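Local coordinates for fatty acid amide hydrolase (Candida albicans, PDB 6KVR), which probably hydrolyses amides of monocarboxylic acids to the free carboxylate and ammonium, as a member of the amidase signature family, at residues M122-Q132 / E159-H169. Residues are numbered along the deposited sequence; the frame is centred on the assembly and turned at random.
Sequences MELFIDEGLKQ and EQMNYKDKITH
Glu128 OE1 is gripped by Lys166 NZ at 2.8 Å, a salt bridge made on the syn side of the carboxylate but 33° out of its plane, and by a water that also hydrogen-bonds Tyr163 OH. The same ammonium sits over the face of the Phe125 ring, 3.3 Å from NZ to the Phe125 centroid, a cation-pi contact with CE adding a CH-pi contact. The Lys166 chain, extended up to CE and bent at chi4 (141°), brings NZ over the ring and against the carboxylate. Phe125, at the N-cap position of helix 126-143, turns its edge to the face of Tyr163 in a T-shaped pair, centroids 5.2 Å apart and planes at 60°. Glu123 OE2 lies 3.7 Å from Lys166 CD and forms its salt bridge with Arg200; a second water links Glu123 OE1 to Ile167 N. Selenomethionine Met122 meets the edge of the His169 ring, its CE 3.7 Å from His169 CE1, while Glu159 OE2 accepts the His169 backbone N-H and OE1 that of Gln203 NE2. Charge and aromatic packing thus join strand 123-124 and its following helix to the loop after strand 155-158, at whose end lies the predicted catalytic Lys158; carboxylate and ring probably stabilise charged Lys166.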
loop_
_atom_site.group_PDB
_atom_site.type_symbol
_atom_site.label_atom_id
_atom_site.label_comp_id
_atom_site.label_asym_id
_atom_site.label_seq_id
_atom_site.Cartn_x
_atom_site.Cartn_y
_atom_site.Cartn_z
HETATM N N MSE A 122 5.553 11.638 -29.955
HETATM C CA MSE A 122 4.287 12.377 -30.098
HETATM C C MSE A 122 4.506 13.885 -30.058
HETATM O O MSE A 122 3.696 14.656 -30.579
HETATM C CB MSE A 122 3.271 12.016 -29.001
HETATM C CG MSE A 122 3.113 10.549 -28.721
HETATM SE SE MSE A 122 1.257 10.024 -28.243
HETATM C CE MSE A 122 0.477 11.032 -29.703
ATOM N N GLU A 123 5.587 14.292 -29.394
ATOM C CA GLU A 123 5.948 15.690 -29.248
ATOM C C GLU A 123 7.463 15.777 -29.266
ATOM O O GLU A 123 8.150 14.961 -28.644
ATOM C CB GLU A 123 5.395 16.301 -27.948
ATOM C CG GLU A 123 3.969 16.859 -28.057
ATOM C CD GLU A 123 3.616 17.862 -26.941
ATOM O OE1 GLU A 123 2.590 18.582 -27.070
ATOM O OE2 GLU A 123 4.361 17.920 -25.934
ATOM N N LEU A 124 7.979 16.757 -29.995
ATOM C CA LEU A 124 9.408 17.003 -30.076
ATOM C C LEU A 124 9.651 18.455 -29.723
ATOM O O LEU A 124 8.928 19.334 -30.194
ATOM C CB LEU A 124 9.930 16.718 -31.475
ATOM C CG LEU A 124 10.500 15.339 -31.760
ATOM C CD1 LEU A 124 10.837 15.249 -33.254
ATOM C CD2 LEU A 124 11.726 15.146 -30.910
ATOM N N PHE A 125 10.636 18.710 -28.869
ATOM C CA PHE A 125 10.960 20.093 -28.540
ATOM C C PHE A 125 12.475 20.179 -28.341
ATOM O O PHE A 125 12.980 20.442 -27.239
ATOM C CB PHE A 125 10.181 20.631 -27.333
ATOM C CG PHE A 125 9.892 19.624 -26.245
ATOM C CD1 PHE A 125 8.822 18.737 -26.350
ATOM C CD2 PHE A 125 10.643 19.619 -25.078
ATOM C CE1 PHE A 125 8.527 17.825 -25.307
ATOM C CE2 PHE A 125 10.367 18.725 -24.037
ATOM C CZ PHE A 125 9.306 17.821 -24.155
ATOM N N ILE A 126 13.198 19.981 -29.456
ATOM C CA ILE A 126 14.659 19.938 -29.416
ATOM C C ILE A 126 15.217 21.291 -28.996
ATOM O O ILE A 126 16.203 21.367 -28.253
ATOM C CB ILE A 126 15.215 19.494 -30.788
ATOM C CG1 ILE A 126 14.676 18.112 -31.177
ATOM C CG2 ILE A 126 16.740 19.484 -30.790
ATOM C CD1 ILE A 126 14.884 17.049 -30.120
ATOM N N ASP A 127 14.592 22.379 -29.464
ATOM C CA ASP A 127 15.055 23.724 -29.125
ATOM C C ASP A 127 14.979 23.982 -27.620
ATOM O O ASP A 127 15.939 24.484 -27.016
ATOM C CB ASP A 127 14.241 24.760 -29.903
ATOM C CG ASP A 127 12.734 24.578 -29.720
ATOM O OD1 ASP A 127 11.956 25.473 -30.151
ATOM O OD2 ASP A 127 12.322 23.540 -29.152
ATOM N N GLU A 128 13.845 23.639 -26.989
ATOM C CA GLU A 128 13.758 23.785 -25.541
ATOM C C GLU A 128 14.770 22.893 -24.849
ATOM O O GLU A 128 15.364 23.282 -23.840
ATOM C CB GLU A 128 12.355 23.455 -25.050
ATOM C CG GLU A 128 11.250 24.315 -25.630
ATOM C CD GLU A 128 9.883 23.829 -25.186
ATOM O OE1 GLU A 128 9.766 23.402 -24.019
ATOM O OE2 GLU A 128 8.937 23.856 -25.998
ATOM N N GLY A 129 14.965 21.680 -25.367
ATOM C CA GLY A 129 16.000 20.821 -24.823
ATOM C C GLY A 129 17.364 21.484 -24.857
ATOM O O GLY A 129 18.103 21.454 -23.868
ATOM N N LEU A 130 17.700 22.123 -25.985
ATOM C CA LEU A 130 18.995 22.791 -26.114
ATOM C C LEU A 130 19.174 23.862 -25.039
ATOM O O LEU A 130 20.220 23.933 -24.381
ATOM C CB LEU A 130 19.130 23.396 -27.521
ATOM C CG LEU A 130 20.474 24.089 -27.788
ATOM C CD1 LEU A 130 21.631 23.155 -27.429
ATOM C CD2 LEU A 130 20.601 24.626 -29.232
ATOM N N LYS A 131 18.153 24.702 -24.845
ATOM C CA LYS A 131 18.204 25.727 -23.802
ATOM C C LYS A 131 18.398 25.116 -22.417
ATOM O O LYS A 131 19.161 25.646 -21.604
ATOM C CB LYS A 131 16.931 26.573 -23.853
ATOM C CG LYS A 131 17.015 27.696 -24.864
ATOM C CD LYS A 131 15.670 28.367 -25.043
ATOM C CE LYS A 131 15.534 28.973 -26.430
ATOM N NZ LYS A 131 16.598 29.978 -26.696
ATOM N N GLN A 132 17.723 23.997 -22.129
ATOM C CA GLN A 132 17.946 23.307 -20.859
ATOM C C GLN A 132 19.391 22.848 -20.723
ATOM O O GLN A 132 19.995 22.971 -19.652
ATOM C CB GLN A 132 17.034 22.092 -20.733
ATOM C CG GLN A 132 15.568 22.357 -20.704
ATOM C CD GLN A 132 14.793 21.055 -20.714
ATOM O OE1 GLN A 132 15.005 20.196 -19.851
ATOM N NE2 GLN A 132 13.911 20.889 -21.708
ATOM N N GLU A 159 4.217 10.131 -22.882
ATOM C CA GLU A 159 3.389 11.325 -23.059
ATOM C C GLU A 159 2.383 11.520 -21.921
ATOM O O GLU A 159 2.140 12.654 -21.493
ATOM C CB GLU A 159 2.651 11.268 -24.405
ATOM C CG GLU A 159 1.937 12.581 -24.799
ATOM C CD GLU A 159 0.566 12.789 -24.106
ATOM O OE1 GLU A 159 0.017 11.824 -23.515
ATOM O OE2 GLU A 159 0.041 13.930 -24.144
ATOM N N GLN A 160 1.760 10.441 -21.440
ATOM C CA GLN A 160 0.648 10.590 -20.498
ATOM C C GLN A 160 1.040 11.289 -19.191
ATOM O O GLN A 160 0.149 11.724 -18.452
ATOM C CB GLN A 160 0.023 9.215 -20.206
ATOM C CG GLN A 160 0.971 8.221 -19.519
ATOM C CD GLN A 160 0.713 8.134 -18.039
ATOM O OE1 GLN A 160 -0.405 8.403 -17.576
ATOM N NE2 GLN A 160 1.731 7.733 -17.278
HETATM N N MSE A 161 2.326 11.428 -18.892
HETATM C CA MSE A 161 2.732 12.149 -17.686
HETATM C C MSE A 161 2.615 13.652 -17.877
HETATM O O MSE A 161 3.069 14.186 -18.889
HETATM C CB MSE A 161 4.170 11.799 -17.289
HETATM C CG MSE A 161 4.378 10.344 -16.950
HETATM SE SE MSE A 161 6.247 9.932 -16.487
HETATM C CE MSE A 161 6.966 10.110 -18.266
ATOM N N ASN A 162 2.019 14.326 -16.895
ATOM C CA ASN A 162 1.913 15.783 -16.927
ATOM C C ASN A 162 3.259 16.409 -17.253
ATOM O O ASN A 162 4.260 16.142 -16.581
ATOM C CB ASN A 162 1.430 16.336 -15.574
ATOM C CG ASN A 162 -0.066 16.221 -15.384
ATOM O OD1 ASN A 162 -0.791 15.867 -16.313
ATOM N ND2 ASN A 162 -0.539 16.536 -14.176
ATOM N N TYR A 163 3.276 17.246 -18.277
ATOM C CA TYR A 163 4.416 18.096 -18.575
ATOM C C TYR A 163 3.927 19.534 -18.517
ATOM O O TYR A 163 2.939 19.882 -19.178
ATOM C CB TYR A 163 5.022 17.784 -19.956
ATOM C CG TYR A 163 6.417 18.353 -20.147
ATOM C CD1 TYR A 163 6.603 19.700 -20.415
ATOM C CD2 TYR A 163 7.547 17.537 -20.047
ATOM C CE1 TYR A 163 7.869 20.221 -20.592
ATOM C CE2 TYR A 163 8.823 18.052 -20.213
ATOM C CZ TYR A 163 8.972 19.397 -20.493
ATOM O OH TYR A 163 10.225 19.932 -20.655
ATOM N N LYS A 164 4.628 20.363 -17.743
ATOM C CA LYS A 164 4.191 21.730 -17.494
ATOM C C LYS A 164 3.996 22.498 -18.795
ATOM O O LYS A 164 4.885 22.545 -19.648
ATOM C CB LYS A 164 5.211 22.440 -16.611
ATOM C CG LYS A 164 5.176 23.942 -16.706
ATOM C CD LYS A 164 6.122 24.565 -15.698
ATOM C CE LYS A 164 6.033 26.088 -15.758
ATOM N NZ LYS A 164 6.486 26.731 -14.492
ATOM N N ASP A 165 2.802 23.073 -18.947
ATOM C CA ASP A 165 2.448 23.976 -20.032
ATOM C C ASP A 165 2.424 23.285 -21.385
ATOM O O ASP A 165 2.586 23.940 -22.409
ATOM C CB ASP A 165 3.373 25.191 -20.080
ATOM C CG ASP A 165 3.212 26.071 -18.855
ATOM O OD1 ASP A 165 2.075 26.123 -18.339
ATOM O OD2 ASP A 165 4.207 26.685 -18.399
ATOM N N LYS A 166 2.187 21.978 -21.417
ATOM C CA LYS A 166 2.068 21.258 -22.676
ATOM C C LYS A 166 0.867 20.331 -22.632
ATOM O O LYS A 166 0.481 19.844 -21.566
ATOM C CB LYS A 166 3.329 20.473 -22.988
ATOM C CG LYS A 166 4.370 21.332 -23.642
ATOM C CD LYS A 166 5.678 20.605 -23.809
ATOM C CE LYS A 166 6.669 21.470 -24.586
ATOM N NZ LYS A 166 7.951 21.237 -23.920
ATOM N N ILE A 167 0.257 20.131 -23.805
ATOM C CA ILE A 167 -0.851 19.197 -23.915
ATOM C C ILE A 167 -0.448 17.878 -23.294
ATOM O O ILE A 167 0.646 17.360 -23.554
ATOM C CB ILE A 167 -1.252 18.990 -25.385
ATOM C CG1 ILE A 167 -1.874 20.249 -25.977
ATOM C CG2 ILE A 167 -2.220 17.809 -25.502
ATOM C CD1 ILE A 167 -1.904 20.202 -27.530
ATOM N N THR A 168 -1.338 17.328 -22.468
ATOM C CA THR A 168 -1.178 16.003 -21.890
ATOM C C THR A 168 -2.500 15.273 -22.072
ATOM O O THR A 168 -3.476 15.556 -21.371
ATOM C CB THR A 168 -0.779 16.088 -20.421
ATOM O OG1 THR A 168 0.405 16.875 -20.318
ATOM C CG2 THR A 168 -0.516 14.688 -19.842
ATOM N N HIS A 169 -2.538 14.345 -23.018
ATOM C CA HIS A 169 -3.792 13.735 -23.403
ATOM C C HIS A 169 -3.867 12.248 -23.114
ATOM O O HIS A 169 -4.973 11.693 -23.136
ATOM C CB HIS A 169 -4.062 13.989 -24.900
ATOM C CG HIS A 169 -2.941 13.564 -25.794
ATOM N ND1 HIS A 169 -2.547 12.248 -25.913
ATOM C CD2 HIS A 169 -2.129 14.276 -26.611
ATOM C CE1 HIS A 169 -1.537 12.169 -26.764
ATOM N NE2 HIS A 169 -1.271 13.385 -27.208
HETATM O O HOH W 1 1.792 21.192 -26.453
HETATM O O HOH W 2 10.528 22.144 -21.982
#